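Local coordinates for chitin oligosaccharide binding protein NagB2 (PDB 7EHU) that binds short chitin oligosaccharides, such as N,N'-diacetylchitobiose and N,N',N''-triacetylchitotriose, as an extracellular solute-binding protein that probably delivers them to a membrane transporter, at residues A[234-237]-A[238-241]; A[404-408]-A[409-413]; A[414-417]-A[418-421]. All blocks are in the same frame, centred on the assembly; numbering follows the deposited sequence.

Interaction 1: A[234-237]-A[238-241]; sequences DGFK and RLKD
The carboxylate of Asp234 meets the guanidinium of Arg238 at its edge, close to the guanidinium plane, with the two planes turned 59° apart. Arg238 NH2 reaches Asp234 OD1 at 3.2 Å on that oxygen's syn lone pair, and OD1 itself lies almost in the guanidinium plane. Arg238 NE is shared between both oxygens in two weaker bonds, the nearer being NE to Asp234 OD2, also 3.2 Å. Two N-H groups, that of NE divided weakly between both oxygens, thus make the salt bridge, and the twist of the planes keeps it from being a flat, two-pronged pair. The link spans one turn of helix 230-244, from residue i to i+4. In Asp234, CG opposite the backbone N (chi1 -179°) turns the carboxylate back from the backward lean of CB and sets it beside the Arg238 head, one turn on; the extended Arg238 chain passes beside Asp234 O before its head meets the acid. Trp170 adds a cation-pi contact to the Arg238 head, so this cation has a second partner.

The same turn carries regular backbone bonds, among them Arg238 N to Asp234 O at 2.9 Å and Lys240 N to Phe236 O at 3.0 Å. On another side of the helix, CD2 of Leu239 approaches CD1 of the Phe236 ring obliquely at 4.3 Å, a loose apolar contact. The polar ends of Lys240 and Asp241 turn to other partners: Lys240 NZ to Leu407 O, and Asp241 OD2 to Lys245 in a salt bridge.

Helix 230-244 packs against three others: Asp234, Arg238 and Leu239 touch helix 197-212, Phe236 and Leu239 meet helix 394-408, and Phe236 and Lys237 lie against the start of helix 414-430.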
loop_
_atom_site.group_PDB
_atom_site.type_symbol
_atom_site.label_atom_id
_atom_site.label_comp_id
_atom_site.label_asym_id
_atom_site.label_seq_id
_atom_site.Cartn_x
_atom_site.Cartn_y
_atom_site.Cartn_z
ATOM N N ASP A 234 3.632 0.704 23.129
ATOM C CA ASP A 234 3.281 2.120 23.207
ATOM C C ASP A 234 2.509 2.560 21.962
ATOM O O ASP A 234 1.518 3.292 22.066
ATOM C CB ASP A 234 4.553 2.957 23.397
ATOM C CG ASP A 234 4.273 4.450 23.516
ATOM O OD1 ASP A 234 5.182 5.254 23.251
ATOM O OD2 ASP A 234 3.167 4.822 23.945
ATOM N N GLY A 235 2.927 2.097 20.780
ATOM C CA GLY A 235 2.212 2.449 19.561
ATOM C C GLY A 235 0.768 1.979 19.571
ATOM O O GLY A 235 -0.132 2.698 19.125
ATOM N N PHE A 236 0.526 0.769 20.080
ATOM C CA PHE A 236 -0.834 0.250 20.135
ATOM C C PHE A 236 -1.640 0.935 21.217
ATOM O O PHE A 236 -2.848 1.121 21.052
ATOM C CB PHE A 236 -0.818 -1.261 20.298
ATOM C CG PHE A 236 -0.373 -1.964 19.059
ATOM C CD1 PHE A 236 -1.214 -2.070 17.964
ATOM C CD2 PHE A 236 0.910 -2.460 18.950
ATOM C CE1 PHE A 236 -0.792 -2.695 16.794
ATOM C CE2 PHE A 236 1.323 -3.083 17.785
ATOM C CZ PHE A 236 0.471 -3.195 16.705
ATOM N N LYS A 237 -0.988 1.333 22.315
ATOM C CA LYS A 237 -1.662 2.168 23.302
ATOM C C LYS A 237 -2.131 3.481 22.691
ATOM O O LYS A 237 -3.250 3.930 22.957
ATOM C CB LYS A 237 -0.773 2.412 24.525
ATOM C CG LYS A 237 -0.589 1.142 25.361
ATOM C CD LYS A 237 0.172 1.336 26.667
ATOM C CE LYS A 237 -0.345 2.588 27.342
ATOM N NZ LYS A 237 0.094 2.971 28.684
ATOM N N ARG A 238 -1.294 4.122 21.888
ATOM C CA ARG A 238 -1.711 5.363 21.247
ATOM C C ARG A 238 -2.839 5.133 20.239
ATOM O O ARG A 238 -3.751 5.960 20.131
ATOM C CB ARG A 238 -0.507 6.042 20.597
ATOM C CG ARG A 238 0.510 6.613 21.592
ATOM C CD ARG A 238 1.800 6.979 20.902
ATOM N NE ARG A 238 2.904 7.203 21.829
ATOM C CZ ARG A 238 3.376 8.373 22.216
ATOM N NH1 ARG A 238 2.883 9.511 21.745
ATOM N NH2 ARG A 238 4.404 8.388 23.044
ATOM N N LEU A 239 -2.773 4.045 19.465
ATOM C CA LEU A 239 -3.852 3.742 18.527
ATOM C C LEU A 239 -5.173 3.613 19.267
ATOM O O LEU A 239 -6.189 4.191 18.868
ATOM C CB LEU A 239 -3.553 2.439 17.789
ATOM C CG LEU A 239 -4.576 1.970 16.751
ATOM C CD1 LEU A 239 -4.723 2.940 15.585
ATOM C CD2 LEU A 239 -4.192 0.592 16.251
ATOM N N LYS A 240 -5.170 2.849 20.360
ATOM C CA LYS A 240 -6.367 2.708 21.174
ATOM C C LYS A 240 -6.827 4.055 21.719
ATOM O O LYS A 240 -8.026 4.355 21.701
ATOM C CB LYS A 240 -6.078 1.704 22.295
ATOM C CG LYS A 240 -7.231 1.385 23.223
ATOM C CD LYS A 240 -8.469 0.919 22.480
ATOM C CE LYS A 240 -9.590 0.540 23.439
ATOM N NZ LYS A 240 -10.787 0.088 22.691
ATOM N N ASP A 241 -5.890 4.904 22.157
ATOM C CA ASP A 241 -6.285 6.200 22.705
ATOM C C ASP A 241 -6.941 7.081 21.644
ATOM O O ASP A 241 -7.876 7.823 21.950
ATOM C CB ASP A 241 -5.092 6.917 23.356
ATOM C CG ASP A 241 -5.531 8.039 24.303
ATOM O OD1 ASP A 241 -6.202 7.735 25.324
ATOM O OD2 ASP A 241 -5.217 9.221 24.030
#

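Interaction 2: A[404-408]-A[409-413]; sequences VQELL and GGQLT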
loop_
_atom_site.group_PDB
_atom_site.type_symbol
_atom_site.label_atom_id
_atom_site.label_comp_id
_atom_site.label_asym_id
_atom_site.label_seq_id
_atom_site.Cartn_x
_atom_site.Cartn_y
_atom_site.Cartn_z
ATOM N N VAL A 404 -6.243 -5.747 15.510
ATOM C CA VAL A 404 -6.494 -4.309 15.608
ATOM C C VAL A 404 -7.985 -4.015 15.486
ATOM O O VAL A 404 -8.486 -3.059 16.081
ATOM C CB VAL A 404 -5.663 -3.458 14.625
ATOM C CG1 VAL A 404 -4.161 -3.565 14.919
ATOM C CG2 VAL A 404 -5.975 -3.774 13.143
ATOM N N GLN A 405 -8.728 -4.838 14.751
ATOM C CA GLN A 405 -10.178 -4.694 14.745
ATOM C C GLN A 405 -10.741 -4.979 16.132
ATOM O O GLN A 405 -11.609 -4.242 16.625
ATOM C CB GLN A 405 -10.780 -5.624 13.693
ATOM C CG GLN A 405 -10.563 -5.165 12.257
ATOM C CD GLN A 405 -11.051 -6.171 11.243
ATOM O OE1 GLN A 405 -10.996 -7.381 11.466
ATOM N NE2 GLN A 405 -11.554 -5.682 10.123
ATOM N N GLU A 406 -10.230 -6.025 16.788
ATOM C CA GLU A 406 -10.634 -6.346 18.155
ATOM C C GLU A 406 -10.219 -5.253 19.126
ATOM O O GLU A 406 -10.978 -4.921 20.040
ATOM C CB GLU A 406 -10.015 -7.687 18.551
ATOM C CG GLU A 406 -10.610 -8.844 17.789
ATOM C CD GLU A 406 -9.835 -10.142 17.935
ATOM O OE1 GLU A 406 -10.154 -11.093 17.203
ATOM O OE2 GLU A 406 -8.891 -10.204 18.743
ATOM N N LEU A 407 -9.018 -4.693 18.955
ATOM C CA LEU A 407 -8.585 -3.578 19.793
ATOM C C LEU A 407 -9.550 -2.404 19.679
ATOM O O LEU A 407 -9.979 -1.836 20.692
ATOM C CB LEU A 407 -7.177 -3.154 19.372
ATOM C CG LEU A 407 -6.542 -1.983 20.133
ATOM C CD1 LEU A 407 -6.367 -2.299 21.594
ATOM C CD2 LEU A 407 -5.201 -1.590 19.530
ATOM N N LEU A 408 -9.878 -2.001 18.443
ATOM C CA LEU A 408 -10.744 -0.840 18.267
ATOM C C LEU A 408 -12.155 -1.111 18.768
ATOM O O LEU A 408 -12.845 -0.181 19.197
ATOM C CB LEU A 408 -10.774 -0.380 16.804
ATOM C CG LEU A 408 -9.481 0.166 16.187
ATOM C CD1 LEU A 408 -9.766 0.951 14.896
ATOM C CD2 LEU A 408 -8.728 1.006 17.184
ATOM N N GLY A 409 -12.584 -2.373 18.752
ATOM C CA GLY A 409 -13.862 -2.796 19.298
ATOM C C GLY A 409 -13.887 -3.094 20.783
ATOM O O GLY A 409 -14.947 -3.449 21.316
ATOM N N GLY A 410 -12.755 -2.965 21.477
ATOM C CA GLY A 410 -12.706 -3.145 22.919
ATOM C C GLY A 410 -12.623 -4.576 23.391
ATOM O O GLY A 410 -12.753 -4.827 24.594
ATOM N N GLN A 411 -12.404 -5.523 22.487
ATOM C CA GLN A 411 -12.342 -6.935 22.838
ATOM C C GLN A 411 -10.934 -7.375 23.185
ATOM O O GLN A 411 -10.747 -8.476 23.715
ATOM C CB GLN A 411 -12.832 -7.743 21.641
ATOM C CG GLN A 411 -14.214 -7.308 21.176
ATOM C CD GLN A 411 -14.823 -8.278 20.199
ATOM O OE1 GLN A 411 -15.940 -8.740 20.382
ATOM N NE2 GLN A 411 -14.089 -8.581 19.138
ATOM N N LEU A 412 -9.949 -6.531 22.912
ATOM C CA LEU A 412 -8.554 -6.826 23.163
ATOM C C LEU A 412 -7.936 -5.547 23.695
ATOM O O LEU A 412 -8.168 -4.467 23.140
ATOM C CB LEU A 412 -7.889 -7.237 21.846
ATOM C CG LEU A 412 -6.713 -8.200 21.848
ATOM C CD1 LEU A 412 -7.069 -9.530 22.477
ATOM C CD2 LEU A 412 -6.251 -8.408 20.415
ATOM N N THR A 413 -7.175 -5.653 24.767
ATOM C CA THR A 413 -6.419 -4.502 25.223
ATOM C C THR A 413 -5.108 -4.440 24.443
ATOM O O THR A 413 -4.694 -5.429 23.832
ATOM C CB THR A 413 -6.078 -4.668 26.691
ATOM O OG1 THR A 413 -5.276 -5.843 26.836
ATOM C CG2 THR A 413 -7.344 -4.820 27.555
HETATM O O HOH W 1 -10.761 -10.276 21.188
#
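Glu406 O accepts two N-H groups from the chain that turns back over the end of helix 394-408: Gln411 N at 2.9 Å and, more weakly, Leu412 N at 3.4 Å. Gly410 N comes to Leu407 O at 3.1 Å, from above the carbonyl plane and not on a lone pair, while Gly409 N still makes the ordinary helical bond to Gln405 O.

Beyond the turn, Leu412 folds back on the helix, its CB 3.9 Å from Glu406 CB and its CD2 beside Glu406 OE2. Gln411 crosses the Glu406 side chain at about a right angle, NE2 lying 3.7 Å from Glu406 CG, with amide and carboxylate planes 70° apart. Glu406 CG sits beside the backbone N (chi1 -69°), and the chain extends from there to carry the carboxylate past Leu412. Its OE2 forms a salt bridge with Lys420 and also takes a weak bond from a water that donates equally weakly to Gln411 O. On the buried side, Leu407 CD1 rests 3.2 Å from Leu412 O, and Leu407 CA-H points almost straight at the same oxygen, the carbon 3.5 Å away.

Thr413 stands just before helix 414-430 as its N-cap, OG1 accepting from Lys416 N. Gly410, the first residue out of helical geometry, has a positive phi of 82°, readily adopted without a side chain; together with the bonds back into the last turn this is a Schellman motif, here ending one helix three residues before the N-cap of the next.

Interaction 3: A[414-417]-A[418-421]; sequences PEKL and VEKM
Residues 414-421 form the first two turns of helix 414-430, a regular alpha-helix in which four i to i+4 bonds join 414-417 to 418-421. Lys420 N to Lys416 O and Met421 N to Leu417 O are both 2.9 Å, and Glu419 N to Glu415 O is longer at 3.2 Å. Pro414, which has no N-H to give, opens the helix and offers its carbonyl to Val418 N.

On the inner face, Leu417 and Met421 run side by side in the same direction, CD2 of the leucine 3.9 Å from CG of the methionine. Leu417 CG lies opposite the backbone N (chi1 180°) and beside the carbonyl carbon, and CD2 is the methyl on the side of Met421 and Val418, 4.0 Å from Val418 CG1. The other valine methyl, CG2, sits between its own backbone N and carbonyl carbon, close against Glu415 O. An alanine in place of Val418 would lack both methyls and would probably leave gaps beside Leu417 CD2 and against Phe236 and Thr228. Leu417 itself also touches Phe236, while Met421 packs on Val396, Leu400 and Trp227. Lys420 reaches back to helix 394-408, where NZ hydrogen-bonds Ser403 OG beside its salt-bridge partner Glu406.

On the outer face, Lys416 and Glu419 lie alongside each other and point the same way. Their charged ends are too far apart for a salt bridge, so any attraction is likely to be modest. A water bridges the turn, donating to Lys416 O at 2.9 Å and to Glu419 OE1 at 2.8 Å.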
loop_
_atom_site.group_PDB
_atom_site.type_symbol
_atom_site.label_atom_id
_atom_site.label_comp_id
_atom_site.label_asym_id
_atom_site.label_seq_id
_atom_site.Cartn_x
_atom_site.Cartn_y
_atom_site.Cartn_z
ATOM N N PRO A 414 -4.425 -3.294 24.441
ATOM C CA PRO A 414 -3.104 -3.260 23.795
ATOM C C PRO A 414 -2.178 -4.348 24.304
ATOM O O PRO A 414 -1.444 -4.972 23.521
ATOM C CB PRO A 414 -2.580 -1.866 24.158
ATOM C CG PRO A 414 -3.806 -1.034 24.304
ATOM C CD PRO A 414 -4.816 -1.965 24.946
ATOM N N GLU A 415 -2.203 -4.588 25.614
ATOM C CA GLU A 415 -1.317 -5.578 26.208
ATOM C C GLU A 415 -1.633 -6.984 25.699
ATOM O O GLU A 415 -0.723 -7.764 25.378
ATOM C CB GLU A 415 -1.459 -5.505 27.730
ATOM C CG GLU A 415 -0.933 -4.217 28.379
ATOM C CD GLU A 415 -1.812 -2.982 28.156
ATOM O OE1 GLU A 415 -3.023 -3.118 27.876
ATOM O OE2 GLU A 415 -1.290 -1.862 28.327
ATOM N N LYS A 416 -2.916 -7.337 25.631
ATOM C CA LYS A 416 -3.283 -8.657 25.132
ATOM C C LYS A 416 -3.027 -8.755 23.632
ATOM O O LYS A 416 -2.682 -9.835 23.131
ATOM C CB LYS A 416 -4.748 -8.944 25.481
ATOM C CG LYS A 416 -5.046 -9.042 26.979
ATOM C CD LYS A 416 -4.376 -10.221 27.634
ATOM C CE LYS A 416 -5.284 -10.827 28.698
ATOM N NZ LYS A 416 -4.493 -11.381 29.825
ATOM N N LEU A 417 -3.161 -7.643 22.904
ATOM C CA LEU A 417 -2.834 -7.661 21.483
ATOM C C LEU A 417 -1.375 -8.049 21.262
ATOM O O LEU A 417 -1.076 -8.933 20.451
ATOM C CB LEU A 417 -3.134 -6.299 20.851
ATOM C CG LEU A 417 -2.823 -6.193 19.347
ATOM C CD1 LEU A 417 -3.826 -5.288 18.645
ATOM C CD2 LEU A 417 -1.412 -5.728 19.094
ATOM N N VAL A 418 -0.444 -7.391 21.959
ATOM C CA VAL A 418 0.958 -7.681 21.671
ATOM C C VAL A 418 1.311 -9.099 22.121
ATOM O O VAL A 418 2.158 -9.753 21.506
ATOM C CB VAL A 418 1.924 -6.613 22.229
ATOM C CG1 VAL A 418 1.720 -5.246 21.525
ATOM C CG2 VAL A 418 1.799 -6.466 23.755
ATOM N N GLU A 419 0.669 -9.599 23.186
ATOM C CA GLU A 419 0.886 -10.981 23.616
ATOM C C GLU A 419 0.439 -11.962 22.533
ATOM O O GLU A 419 1.160 -12.914 22.193
ATOM C CB GLU A 419 0.139 -11.232 24.942
ATOM C CG GLU A 419 0.178 -12.665 25.467
ATOM C CD GLU A 419 -0.780 -12.927 26.642
ATOM O OE1 GLU A 419 -2.002 -12.686 26.528
ATOM O OE2 GLU A 419 -0.299 -13.390 27.692
ATOM N N LYS A 420 -0.757 -11.737 21.980
ATOM C CA LYS A 420 -1.271 -12.580 20.904
ATOM C C LYS A 420 -0.368 -12.506 19.678
ATOM O O LYS A 420 -0.075 -13.527 19.045
ATOM C CB LYS A 420 -2.699 -12.126 20.582
ATOM C CG LYS A 420 -3.447 -12.865 19.478
ATOM C CD LYS A 420 -4.827 -12.218 19.269
ATOM C CE LYS A 420 -5.545 -12.710 18.016
ATOM N NZ LYS A 420 -6.638 -11.767 17.547
ATOM N N MET A 421 0.115 -11.311 19.353
ATOM C CA MET A 421 0.982 -11.144 18.191
ATOM C C MET A 421 2.301 -11.860 18.375
ATOM O O MET A 421 2.797 -12.498 17.445
ATOM C CB MET A 421 1.206 -9.664 17.928
ATOM C CG MET A 421 0.048 -8.922 17.320
ATOM S SD MET A 421 -0.671 -9.739 15.849
ATOM C CE MET A 421 0.675 -9.910 14.807
HETATM O O HOH W 2 -3.654 -12.269 24.315
#

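The three interactions lie on the same side of the chain's centre, their own centres about 10 to 12 Å apart, and join three helices. Interaction 2 ends helix 394-408 and leads straight into interaction 3, and the two are tied by the Glu406 OE2 to Lys420 NZ salt bridge (3.0 Å). Interaction 1 meets the helix end through Lys240 NZ, probably hydrogen-bonded to Leu407 O at 2.9 Å. Phe236 packs on both others, its CD1 3.8 Å from Leu417 CD2. None reaches the bound sugar: the side chains of Gln405, Met421 and Phe236 are about 11, 13 and 14 Å from an N-acetylglucosamine unit.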